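Long-range contact in bifunctional protein FolD (Thermus thermophilus, PDB 6V6Y), which probably catalyses the NADP-dependent oxidation of 5,10-methylenetetrahydrofolate to 5,10-methenyltetrahydrofolate and the hydrolysis of the latter to 10-formyltetrahydrofolate: residues Ile35-Asp40 / Pro96-Ile101. Sequence-based numbering, arbitrary orientation.
Sequences IRLGED and PLPPHI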
# COMPACT_ATOMS: atom_id res chain seq x y z
N ILE A 35 11.70 -18.82 13.77
CA ILE A 35 13.14 -18.83 13.60
C ILE A 35 13.72 -17.60 14.28
O ILE A 35 13.24 -16.48 14.05
CB ILE A 35 13.53 -18.84 12.11
CG1 ILE A 35 13.07 -20.13 11.43
CG2 ILE A 35 15.03 -18.64 11.95
CD1 ILE A 35 13.25 -20.12 9.91
N ARG A 36 14.76 -17.79 15.09
CA ARG A 36 15.48 -16.69 15.71
C ARG A 36 16.97 -16.91 15.54
O ARG A 36 17.47 -18.02 15.77
CB ARG A 36 15.13 -16.55 17.20
CG ARG A 36 16.21 -15.84 18.01
CD ARG A 36 15.75 -15.40 19.39
NE ARG A 36 15.39 -16.51 20.28
CZ ARG A 36 16.23 -17.17 21.08
NH1 ARG A 36 17.52 -16.87 21.13
NH2 ARG A 36 15.78 -18.15 21.85
N LEU A 37 17.68 -15.86 15.11
CA LEU A 37 19.13 -15.86 15.06
C LEU A 37 19.65 -15.03 16.23
O LEU A 37 19.14 -13.94 16.50
CB LEU A 37 19.64 -15.29 13.73
CG LEU A 37 19.83 -16.33 12.62
CD1 LEU A 37 18.49 -16.89 12.13
CD2 LEU A 37 20.64 -15.79 11.44
N GLY A 38 20.64 -15.57 16.96
CA GLY A 38 21.26 -14.80 18.03
C GLY A 38 20.43 -14.77 19.29
O GLY A 38 19.43 -15.48 19.44
N GLU A 39 20.82 -13.88 20.21
CA GLU A 39 20.29 -13.87 21.57
C GLU A 39 19.85 -12.46 22.01
O GLU A 39 19.99 -12.09 23.18
CB GLU A 39 21.31 -14.44 22.55
CG GLU A 39 21.66 -15.93 22.32
CD GLU A 39 20.47 -16.87 22.51
OE1 GLU A 39 19.73 -16.73 23.51
OE2 GLU A 39 20.26 -17.75 21.64
N ASP A 40 19.29 -11.67 21.10
CA ASP A 40 18.82 -10.34 21.49
C ASP A 40 17.73 -10.48 22.55
O ASP A 40 16.73 -11.19 22.33
CB ASP A 40 18.28 -9.55 20.28
CG ASP A 40 17.54 -8.27 20.69
OD1 ASP A 40 18.06 -7.53 21.56
OD2 ASP A 40 16.43 -8.01 20.16
N PRO A 96 14.91 -8.05 14.74
CA PRO A 96 15.78 -7.81 13.58
C PRO A 96 16.72 -8.96 13.27
O PRO A 96 17.14 -9.69 14.16
CB PRO A 96 16.59 -6.59 14.02
CG PRO A 96 16.75 -6.81 15.50
CD PRO A 96 15.48 -7.49 15.97
N LEU A 97 17.05 -9.10 12.01
CA LEU A 97 18.07 -10.05 11.63
C LEU A 97 19.44 -9.41 11.76
O LEU A 97 19.56 -8.18 11.74
CB LEU A 97 17.82 -10.54 10.20
CG LEU A 97 16.71 -11.59 10.19
CD1 LEU A 97 16.17 -11.85 8.79
CD2 LEU A 97 17.27 -12.87 10.79
N PRO A 98 20.49 -10.21 11.96
CA PRO A 98 21.85 -9.65 12.05
C PRO A 98 22.27 -8.98 10.75
O PRO A 98 21.75 -9.30 9.67
CB PRO A 98 22.72 -10.88 12.37
CG PRO A 98 21.89 -12.05 12.00
CD PRO A 98 20.47 -11.64 12.25
N PRO A 99 23.21 -8.03 10.83
CA PRO A 99 23.50 -7.17 9.66
C PRO A 99 24.00 -7.90 8.43
O PRO A 99 23.81 -7.40 7.31
CB PRO A 99 24.57 -6.22 10.20
CG PRO A 99 24.34 -6.18 11.66
CD PRO A 99 23.86 -7.54 12.05
N HIS A 100 24.64 -9.06 8.58
CA HIS A 100 25.18 -9.76 7.43
C HIS A 100 24.11 -10.42 6.58
O HIS A 100 24.43 -11.04 5.56
CB HIS A 100 26.23 -10.78 7.88
CG HIS A 100 25.66 -12.02 8.51
ND1 HIS A 100 25.39 -12.10 9.86
CD2 HIS A 100 25.34 -13.22 7.98
CE1 HIS A 100 24.92 -13.31 10.14
NE2 HIS A 100 24.87 -14.00 9.02
N ILE A 101 22.84 -10.27 6.96
CA ILE A 101 21.71 -10.96 6.34
C ILE A 101 20.78 -9.93 5.73
O ILE A 101 20.43 -8.94 6.38
CB ILE A 101 20.97 -11.86 7.35
CG1 ILE A 101 21.84 -13.08 7.68
CG2 ILE A 101 19.59 -12.26 6.83
CD1 ILE A 101 21.10 -14.26 8.21
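Leu37 overlaps Pro98 and Ile101 with one branch of its isobutyl group: its CD2 meets CD1 of Ile101 tip to tip at 3.6 Å and lies 4.0 Å from CG of Pro98. The Pro98 ring crosses the leucine at about a right angle, and its CD lies 4.0 Å from Leu37 CB. The second branch gains less, CD1 of Leu37 staying 4.4 Å from CD2 of Leu97. Ile101 presents CD1 through a CG1 anti to its carbonyl carbon (chi1 -72°), and a type I turn from Pro98 to Ile101, closed by Ile101 N on Pro98 O at 3.1 Å, brings both residues to the same leucine. Topologically, the end of central strand 31-37 of the catalytic domain's three-stranded parallel sheet packs on the loop leading from strand 90-93 to helix 103-109; Leu75 of helix 72-84 touches both Leu37 and Ile101. Within 35-40, and apart from this packing, Arg36 NH1 donates to Gly38 O at 2.9 Å, in the carbonyl plane, and forms a salt bridge with Glu39 OE2. Asp40, the N-cap of helix 41-57, has its OD2 hydrogen-bonded with Ser43 OG and only loosely approaches Pro96, OD2 to CD 4.3 Å, which follows a cis peptide.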